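Local coordinates for protein endonuclease and methylase LlaGI (PDB 5FFJ) that probably recognises a DNA sequence, methylates it and, when full-length, cleaves unmodified DNA, combining a helicase-like ATPase with a DNA methyltransferase in one chain, at residues 1287-1293 and 1383-1388; 79-83 and 144-148; 609-613 and 783-787. The contacts are given in a common frame with arbitrary orientation. Residues are numbered along the deposited sequence.

Contact 1: 1287-1293 and 1383-1388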
loop_
_atom_site.group_PDB
_atom_site.type_symbol
_atom_site.label_atom_id
_atom_site.label_comp_id
_atom_site.label_asym_id
_atom_site.label_seq_id
_atom_site.Cartn_x
_atom_site.Cartn_y
_atom_site.Cartn_z
ATOM N N TYR A 1287 -38.824 -4.412 14.777
ATOM C CA TYR A 1287 -37.894 -5.504 14.510
ATOM C C TYR A 1287 -37.139 -5.997 15.748
ATOM O O TYR A 1287 -36.640 -7.122 15.761
ATOM C CB TYR A 1287 -36.881 -5.062 13.452
ATOM C CG TYR A 1287 -35.923 -3.995 13.938
ATOM C CD1 TYR A 1287 -34.709 -4.339 14.517
ATOM C CD2 TYR A 1287 -36.234 -2.647 13.821
ATOM C CE1 TYR A 1287 -33.830 -3.373 14.964
ATOM C CE2 TYR A 1287 -35.357 -1.670 14.264
ATOM C CZ TYR A 1287 -34.157 -2.042 14.835
ATOM O OH TYR A 1287 -33.274 -1.084 15.282
ATOM N N GLU A 1288 -37.052 -5.164 16.781
ATOM C CA GLU A 1288 -36.175 -5.456 17.917
ATOM C C GLU A 1288 -36.877 -6.271 19.003
ATOM O O GLU A 1288 -36.229 -6.769 19.927
ATOM C CB GLU A 1288 -35.606 -4.160 18.523
ATOM C CG GLU A 1288 -36.326 -2.864 18.148
ATOM C CD GLU A 1288 -35.664 -1.633 18.752
ATOM O OE1 GLU A 1288 -36.379 -0.647 19.037
ATOM O OE2 GLU A 1288 -34.428 -1.647 18.939
ATOM N N ASN A 1289 -38.195 -6.414 18.890
ATOM C CA ASN A 1289 -38.956 -7.257 19.810
ATOM C C ASN A 1289 -40.102 -7.963 19.103
ATOM O O ASN A 1289 -41.137 -7.360 18.815
ATOM C CB ASN A 1289 -39.496 -6.435 20.979
ATOM C CG ASN A 1289 -38.432 -6.132 22.012
ATOM O OD1 ASN A 1289 -37.993 -7.022 22.741
ATOM N ND2 ASN A 1289 -38.014 -4.872 22.084
ATOM N N GLN A 1290 -39.905 -9.252 18.843
ATOM C CA GLN A 1290 -40.851 -10.052 18.079
ATOM C C GLN A 1290 -40.901 -11.467 18.656
ATOM O O GLN A 1290 -39.869 -11.994 19.072
ATOM C CB GLN A 1290 -40.437 -10.086 16.605
ATOM C CG GLN A 1290 -41.586 -10.099 15.614
ATOM C CD GLN A 1290 -42.392 -8.815 15.635
ATOM O OE1 GLN A 1290 -41.842 -7.726 15.793
ATOM N NE2 GLN A 1290 -43.704 -8.939 15.479
ATOM N N PRO A 1291 -42.097 -12.086 18.691
ATOM C CA PRO A 1291 -42.216 -13.454 19.213
ATOM C C PRO A 1291 -41.290 -14.445 18.516
ATOM O O PRO A 1291 -41.298 -14.512 17.290
ATOM C CB PRO A 1291 -43.680 -13.805 18.934
ATOM C CG PRO A 1291 -44.380 -12.510 18.892
ATOM C CD PRO A 1291 -43.410 -11.534 18.309
ATOM N N ILE A 1292 -40.518 -15.202 19.293
ATOM C CA ILE A 1292 -39.570 -16.178 18.750
ATOM C C ILE A 1292 -40.266 -17.223 17.880
ATOM O O ILE A 1292 -41.393 -17.630 18.165
ATOM C CB ILE A 1292 -38.797 -16.894 19.884
ATOM C CG1 ILE A 1292 -37.717 -17.809 19.301
ATOM C CG2 ILE A 1292 -39.750 -17.686 20.771
ATOM C CD1 ILE A 1292 -36.720 -18.301 20.328
ATOM N N TRP A 1293 -39.591 -17.654 16.817
ATOM C CA TRP A 1293 -40.159 -18.639 15.902
ATOM C C TRP A 1293 -40.293 -19.987 16.604
ATOM O O TRP A 1293 -39.655 -20.226 17.631
ATOM C CB TRP A 1293 -39.299 -18.769 14.645
ATOM C CG TRP A 1293 -40.058 -19.220 13.431
ATOM C CD1 TRP A 1293 -39.967 -20.431 12.813
ATOM C CD2 TRP A 1293 -41.025 -18.463 12.688
ATOM N NE1 TRP A 1293 -40.814 -20.478 11.732
ATOM C CE2 TRP A 1293 -41.474 -19.283 11.633
ATOM C CE3 TRP A 1293 -41.554 -17.174 12.812
ATOM C CZ2 TRP A 1293 -42.426 -18.857 10.708
ATOM C CZ3 TRP A 1293 -42.501 -16.753 11.891
ATOM C CH2 TRP A 1293 -42.926 -17.593 10.853
ATOM N N LEU A 1383 -33.037 -12.863 17.982
ATOM C CA LEU A 1383 -34.170 -13.775 17.930
ATOM C C LEU A 1383 -35.328 -13.166 17.147
ATOM O O LEU A 1383 -35.938 -13.834 16.315
ATOM C CB LEU A 1383 -34.626 -14.138 19.347
ATOM C CG LEU A 1383 -33.645 -14.951 20.196
ATOM C CD1 LEU A 1383 -34.207 -15.175 21.595
ATOM C CD2 LEU A 1383 -33.318 -16.283 19.541
ATOM N N SER A 1384 -35.614 -11.894 17.410
ATOM C CA SER A 1384 -36.715 -11.203 16.746
ATOM C C SER A 1384 -36.479 -11.102 15.245
ATOM O O SER A 1384 -37.384 -11.358 14.452
ATOM C CB SER A 1384 -36.906 -9.804 17.336
ATOM O OG SER A 1384 -37.297 -9.869 18.698
ATOM N N VAL A 1385 -35.259 -10.736 14.866
ATOM C CA VAL A 1385 -34.907 -10.556 13.460
ATOM C C VAL A 1385 -35.096 -11.849 12.660
ATOM O O VAL A 1385 -35.450 -11.801 11.481
ATOM C CB VAL A 1385 -33.452 -10.050 13.318
ATOM C CG1 VAL A 1385 -32.930 -10.241 11.898
ATOM C CG2 VAL A 1385 -33.371 -8.583 13.707
ATOM N N ILE A 1386 -34.864 -12.996 13.296
ATOM C CA ILE A 1386 -35.104 -14.280 12.643
ATOM C C ILE A 1386 -36.569 -14.410 12.244
ATOM O O ILE A 1386 -36.883 -14.891 11.158
ATOM C CB ILE A 1386 -34.733 -15.478 13.546
ATOM C CG1 ILE A 1386 -33.240 -15.458 13.880
ATOM C CG2 ILE A 1386 -35.099 -16.797 12.857
ATOM C CD1 ILE A 1386 -32.786 -16.582 14.793
ATOM N N THR A 1387 -37.465 -13.993 13.132
ATOM C CA THR A 1387 -38.896 -14.148 12.895
ATOM C C THR A 1387 -39.403 -13.009 12.021
ATOM O O THR A 1387 -40.394 -13.161 11.308
ATOM C CB THR A 1387 -39.687 -14.188 14.212
ATOM O OG1 THR A 1387 -39.928 -12.853 14.672
ATOM C CG2 THR A 1387 -38.912 -14.976 15.270
ATOM N N VAL A 1388 -38.722 -11.868 12.083
ATOM C CA VAL A 1388 -38.960 -10.793 11.129
ATOM C C VAL A 1388 -38.652 -11.302 9.727
ATOM O O VAL A 1388 -39.409 -11.062 8.788
ATOM C CB VAL A 1388 -38.100 -9.550 11.433
ATOM C CG1 VAL A 1388 -38.109 -8.576 10.252
ATOM C CG2 VAL A 1388 -38.592 -8.856 12.694
#
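Residues 1287-1293 form an irregular connection that lies across residues 1383-1388 of helix 1377-1398. This is a loop laid over a helix near the C-terminal end of the polypeptide. The loop, which leads from helix 1270-1285 to strand 1297-1300, falls in the sequence range of the Type ISP specificity domain. Its backbone comes closest at Q1290, whose CA is 4.5 Å from the CA of S1384. It comes near the helix again further on, where W1293 CA is 5.6 Å from T1387 CA.

The close approach falls where the helix presents S1384 and T1387, three positions apart, which both point toward the loop. The S1384 hydroxyl accepts a hydrogen bond from the Q1290 amide and is itself bonded to the carbonyl oxygen of N1380, so it links the loop backbone to the preceding helical turn. T1387 turns its OG1 back to the S1384 carbonyl, while its methyl meets the loop backbone, with T1387 CG2 3.2 Å from both P1291 O and W1293 N. Apolar contacts flank this polar centre: Y1287 CB lies 4.2 Å from V1388 CG2, and I1292 CD1 lies 4.0 Å from L1383 CD2. E1288 instead points away and forms a salt bridge with K1151. At the centre, Q1290 N and S1384 OG are 2.7 Å apart.

Contact 2: 79-83 and 144-148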
loop_
_atom_site.group_PDB
_atom_site.type_symbol
_atom_site.label_atom_id
_atom_site.label_comp_id
_atom_site.label_asym_id
_atom_site.label_seq_id
_atom_site.Cartn_x
_atom_site.Cartn_y
_atom_site.Cartn_z
ATOM N N THR A 79 49.568 -14.034 21.465
ATOM C CA THR A 79 49.206 -12.627 21.601
ATOM C C THR A 79 50.114 -11.907 22.592
ATOM O O THR A 79 50.519 -10.771 22.353
ATOM C CB THR A 79 47.744 -12.462 22.057
ATOM O OG1 THR A 79 47.526 -13.215 23.258
ATOM C CG2 THR A 79 46.787 -12.941 20.976
ATOM N N LEU A 80 50.427 -12.568 23.704
ATOM C CA LEU A 80 51.281 -11.980 24.733
ATOM C C LEU A 80 52.652 -11.630 24.164
ATOM O O LEU A 80 53.169 -10.539 24.393
ATOM C CB LEU A 80 51.437 -12.935 25.919
ATOM C CG LEU A 80 52.226 -12.394 27.118
ATOM C CD1 LEU A 80 51.287 -11.928 28.220
ATOM C CD2 LEU A 80 53.207 -13.431 27.647
ATOM N N ARG A 81 53.233 -12.565 23.419
ATOM C CA ARG A 81 54.550 -12.369 22.827
ATOM C C ARG A 81 54.486 -11.389 21.663
ATOM O O ARG A 81 55.276 -10.447 21.583
ATOM C CB ARG A 81 55.122 -13.706 22.349
ATOM C CG ARG A 81 55.302 -14.736 23.449
ATOM C CD ARG A 81 55.638 -16.102 22.878
ATOM N NE ARG A 81 55.775 -17.108 23.926
ATOM C CZ ARG A 81 56.033 -18.392 23.706
ATOM N NH1 ARG A 81 56.184 -18.841 22.468
ATOM N NH2 ARG A 81 56.140 -19.230 24.727
ATOM N N GLY A 82 53.537 -11.621 20.762
ATOM C CA GLY A 82 53.409 -10.824 19.557
ATOM C C GLY A 82 53.087 -9.365 19.818
ATOM O O GLY A 82 53.433 -8.501 19.012
ATOM N N TRP A 83 52.423 -9.082 20.935
ATOM C CA TRP A 83 52.103 -7.701 21.283
ATOM C C TRP A 83 53.366 -6.943 21.674
ATOM O O TRP A 83 53.599 -5.837 21.193
ATOM C CB TRP A 83 51.072 -7.634 22.417
ATOM C CG TRP A 83 49.660 -7.466 21.925
ATOM C CD1 TRP A 83 49.110 -8.035 20.813
ATOM C CD2 TRP A 83 48.627 -6.661 22.513
ATOM N NE1 TRP A 83 47.801 -7.642 20.676
ATOM C CE2 TRP A 83 47.480 -6.798 21.706
ATOM C CE3 TRP A 83 48.559 -5.840 23.645
ATOM C CZ2 TRP A 83 46.282 -6.148 21.993
ATOM C CZ3 TRP A 83 47.367 -5.194 23.927
ATOM C CH2 TRP A 83 46.245 -5.353 23.104
ATOM N N MET A 144 50.640 1.510 29.486
ATOM C CA MET A 144 49.411 0.728 29.572
ATOM C C MET A 144 49.662 -0.706 30.044
ATOM O O MET A 144 50.687 -1.313 29.722
ATOM C CB MET A 144 48.695 0.722 28.218
ATOM C CG MET A 144 49.243 -0.241 27.181
ATOM S SD MET A 144 48.309 -0.081 25.643
ATOM C CE MET A 144 49.002 -1.408 24.671
ATOM N N LEU A 145 48.701 -1.228 30.805
ATOM C CA LEU A 145 48.771 -2.567 31.384
ATOM C C LEU A 145 47.775 -3.497 30.706
ATOM O O LEU A 145 46.563 -3.276 30.754
ATOM C CB LEU A 145 48.511 -2.506 32.892
ATOM C CG LEU A 145 48.208 -3.788 33.680
ATOM C CD1 LEU A 145 49.471 -4.495 34.154
ATOM C CD2 LEU A 145 47.308 -3.461 34.863
ATOM N N VAL A 146 48.304 -4.545 30.082
ATOM C CA VAL A 146 47.497 -5.487 29.321
ATOM C C VAL A 146 47.473 -6.858 29.984
ATOM O O VAL A 146 48.469 -7.582 29.980
ATOM C CB VAL A 146 48.023 -5.639 27.888
ATOM C CG1 VAL A 146 47.066 -6.479 27.062
ATOM C CG2 VAL A 146 48.219 -4.269 27.250
ATOM N N VAL A 147 46.320 -7.207 30.545
ATOM C CA VAL A 147 46.125 -8.505 31.172
ATOM C C VAL A 147 45.529 -9.487 30.168
ATOM O O VAL A 147 44.358 -9.383 29.805
ATOM C CB VAL A 147 45.199 -8.401 32.398
ATOM C CG1 VAL A 147 45.118 -9.738 33.124
ATOM C CG2 VAL A 147 45.687 -7.310 33.343
ATOM N N PHE A 148 46.345 -10.435 29.718
ATOM C CA PHE A 148 45.878 -11.487 28.820
ATOM C C PHE A 148 45.286 -12.631 29.634
ATOM O O PHE A 148 45.942 -13.167 30.527
ATOM C CB PHE A 148 47.023 -11.990 27.940
ATOM C CG PHE A 148 47.576 -10.947 27.011
ATOM C CD1 PHE A 148 48.456 -9.984 27.475
ATOM C CD2 PHE A 148 47.218 -10.930 25.673
ATOM C CE1 PHE A 148 48.970 -9.025 26.622
ATOM C CE2 PHE A 148 47.726 -9.972 24.816
ATOM C CZ PHE A 148 48.604 -9.019 25.292
#
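F148 takes the m rotamer, which lifts its ring off strand 144-148 and into the space beneath helix 79-83. One face of the ring receives L80 backbone: the L80 CA stands 4.0 Å from the F148 ring centroid and only 10° off the normal, a CH-pi contact. The L80 side chain, in the t well at chi1, reaches alongside, bringing its CD1 to 3.5 Å from F148 CD1. The ring edge is used as well. F148 points it at the face of the W83 six-membered ring, making a T-shaped pair with centroids 5.2 Å apart and planes at 83°.

M144, V146 and F148 all face the helix, because strand residues alternate sides. The arrangement belongs to the parallel sheet of a P-loop, RecA-like ATPase domain. Helix 73-86 is the crossover of a beta-alpha-beta unit joining strands 64-70 and 91-96, and strand 144-150 lies between those two. The helix therefore runs over it; segments 79-83 and 144-148 are nearly antiparallel, at 154°, with axes 10.0 Å apart at closest approach.

W83 has an off-well chi1 of -96°, and its indole reaches the strand, where W83 CZ3 comes within 3.4 Å of V146 CG1 and 4.2 Å of M144 CE. T79, as p, turns its hydroxyl back to the L75 and L76 carbonyls, and T79 OG1 still lies 3.3 Å from F148 CD2.

Contact 3: 609-613 and 783-787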
loop_
_atom_site.group_PDB
_atom_site.type_symbol
_atom_site.label_atom_id
_atom_site.label_comp_id
_atom_site.label_asym_id
_atom_site.label_seq_id
_atom_site.Cartn_x
_atom_site.Cartn_y
_atom_site.Cartn_z
ATOM N N LEU A 609 18.134 10.216 -6.152
ATOM C CA LEU A 609 19.561 10.035 -6.396
ATOM C C LEU A 609 20.148 9.008 -5.439
ATOM O O LEU A 609 21.086 8.297 -5.791
ATOM C CB LEU A 609 20.315 11.358 -6.261
ATOM C CG LEU A 609 20.988 11.910 -7.522
ATOM C CD1 LEU A 609 21.774 13.161 -7.168
ATOM C CD2 LEU A 609 21.901 10.884 -8.190
ATOM N N SER A 610 19.604 8.941 -4.227
ATOM C CA SER A 610 20.029 7.937 -3.260
ATOM C C SER A 610 19.907 6.555 -3.885
ATOM O O SER A 610 20.897 5.839 -4.017
ATOM C CB SER A 610 19.197 8.015 -1.979
ATOM O OG SER A 610 19.578 7.004 -1.060
ATOM N N GLN A 611 18.687 6.211 -4.288
ATOM C CA GLN A 611 18.398 4.930 -4.927
ATOM C C GLN A 611 19.349 4.627 -6.081
ATOM O O GLN A 611 19.695 3.470 -6.321
ATOM C CB GLN A 611 16.955 4.912 -5.435
ATOM C CG GLN A 611 15.907 4.986 -4.337
ATOM C CD GLN A 611 14.498 5.130 -4.883
ATOM O OE1 GLN A 611 14.296 5.222 -6.094
ATOM N NE2 GLN A 611 13.515 5.152 -3.989
ATOM N N HIS A 612 19.767 5.666 -6.797
ATOM C CA HIS A 612 20.709 5.498 -7.898
ATOM C C HIS A 612 22.088 5.090 -7.387
ATOM O O HIS A 612 22.708 4.172 -7.923
ATOM C CB HIS A 612 20.822 6.781 -8.720
ATOM C CG HIS A 612 21.968 6.776 -9.682
ATOM N ND1 HIS A 612 21.904 6.157 -10.912
ATOM C CD2 HIS A 612 23.213 7.298 -9.588
ATOM C CE1 HIS A 612 23.058 6.307 -11.538
ATOM N NE2 HIS A 612 23.869 6.998 -10.757
ATOM N N LEU A 613 22.561 5.778 -6.350
ATOM C CA LEU A 613 23.873 5.498 -5.773
ATOM C C LEU A 613 23.974 4.057 -5.283
ATOM O O LEU A 613 25.021 3.422 -5.410
ATOM C CB LEU A 613 24.168 6.449 -4.608
ATOM C CG LEU A 613 24.289 7.947 -4.902
ATOM C CD1 LEU A 613 24.707 8.692 -3.640
ATOM C CD2 LEU A 613 25.257 8.226 -6.037
ATOM N N LEU A 783 12.198 5.668 -11.155
ATOM C CA LEU A 783 13.604 5.433 -11.471
ATOM C C LEU A 783 13.934 3.947 -11.583
ATOM O O LEU A 783 14.405 3.484 -12.622
ATOM C CB LEU A 783 14.493 6.077 -10.404
ATOM C CG LEU A 783 16.002 5.886 -10.560
ATOM C CD1 LEU A 783 16.510 6.571 -11.818
ATOM C CD2 LEU A 783 16.721 6.418 -9.333
ATOM N N LEU A 784 13.692 3.205 -10.508
ATOM C CA LEU A 784 14.046 1.790 -10.456
ATOM C C LEU A 784 13.256 0.953 -11.455
ATOM O O LEU A 784 13.743 -0.070 -11.937
ATOM C CB LEU A 784 13.833 1.245 -9.045
ATOM C CG LEU A 784 15.052 1.333 -8.124
ATOM C CD1 LEU A 784 15.614 2.744 -8.082
ATOM C CD2 LEU A 784 14.687 0.861 -6.727
ATOM N N SER A 785 12.038 1.383 -11.760
ATOM C CA SER A 785 11.213 0.678 -12.729
ATOM C C SER A 785 11.730 0.933 -14.141
ATOM O O SER A 785 11.614 0.077 -15.018
ATOM C CB SER A 785 9.752 1.109 -12.609
ATOM O OG SER A 785 9.260 0.869 -11.302
ATOM N N TYR A 786 12.307 2.113 -14.353
ATOM C CA TYR A 786 12.875 2.467 -15.650
ATOM C C TYR A 786 14.108 1.619 -15.960
ATOM O O TYR A 786 14.185 0.990 -17.016
ATOM C CB TYR A 786 13.233 3.956 -15.690
ATOM C CG TYR A 786 14.127 4.349 -16.847
ATOM C CD1 TYR A 786 15.509 4.250 -16.749
ATOM C CD2 TYR A 786 13.589 4.827 -18.034
ATOM C CE1 TYR A 786 16.329 4.605 -17.800
ATOM C CE2 TYR A 786 14.404 5.190 -19.091
ATOM C CZ TYR A 786 15.772 5.075 -18.970
ATOM O OH TYR A 786 16.581 5.434 -20.022
ATOM N N TYR A 787 15.071 1.622 -15.039
ATOM C CA TYR A 787 16.298 0.840 -15.187
ATOM C C TYR A 787 15.996 -0.622 -15.491
ATOM O O TYR A 787 16.435 -1.166 -16.505
ATOM C CB TYR A 787 17.147 0.918 -13.913
ATOM C CG TYR A 787 17.834 2.243 -13.657
ATOM C CD1 TYR A 787 18.114 3.126 -14.692
ATOM C CD2 TYR A 787 18.216 2.604 -12.371
ATOM C CE1 TYR A 787 18.749 4.332 -14.451
ATOM C CE2 TYR A 787 18.849 3.806 -12.121
ATOM C CZ TYR A 787 19.113 4.665 -13.163
ATOM O OH TYR A 787 19.744 5.863 -12.912
#
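Q611 lies across the outer ends of two leucines on the facing helix: its CB is 4.2 Å from L783 CD2, while its amide oxygen OE1 comes within 3.4 Å of L784 CD1. The same L783 methyl, CD2, also touches the next residue, lying 4.0 Å from H612 N and 4.2 Å from H612 CB, so L783 fits against two consecutive residues of helix 602-623. L784 starts out sideways, yet its branched end swings in toward Q611. F693, from a nearby loop, touches both Q611 and L784.

The two segments illustrate how domains of a multifunctional enzyme are joined helix to helix. Residues 609-613 fall in the coupler range, whereas helix 783-797 follows strand 776-780 and precedes strand 813-815 in the sheet of the methyltransferase, whose strand order fits a Rossmann-like methylase fold. The helix segments cross at 42° with axes 10.8 Å apart, and most contacts are made by side chains. The contact is about 11 Å from the bound DNA at its nearest atom.

Its polar link is made by H612 and Y787. Y787 directs its side chain toward the coupler helix, and its ring also meets that of F619, two turns beyond H612 on helix 602-623; M638 packs on H612. H612 ND1 and Y787 OH lie 3.0 Å apart in a hydrogen bond, the hydroxyl sitting at the edge of the imidazole near its plane. Either partner could be the donor, so the bond does not by itself fix the imidazole tautomer: the coupler-methylase join combines leucine packing with one side-chain hydrogen bond whose donor the geometry leaves open.

In the fold
The three contacts lie in series along the chain, share no helix or strand, and do not touch: the nearest pair, contacts 2 and 3, are about 36 Å apart at their closest atoms. Contact 2 is wholly buried within one ATPase domain, and its chemistry is correspondingly aromatic and apolar. Contact 3, its centre about 20 Å from the centre of the chain, is also mostly buried but joins two domains, adding a side-chain hydrogen bond to leucine packing. Contact 1 is partly exposed, on the opposite side of the chain's centre from contact 3; there a helix hydroxyl meets loop backbone. Of the three, a cross-segment hydrogen bond is found in contacts 1 and 3, not 2.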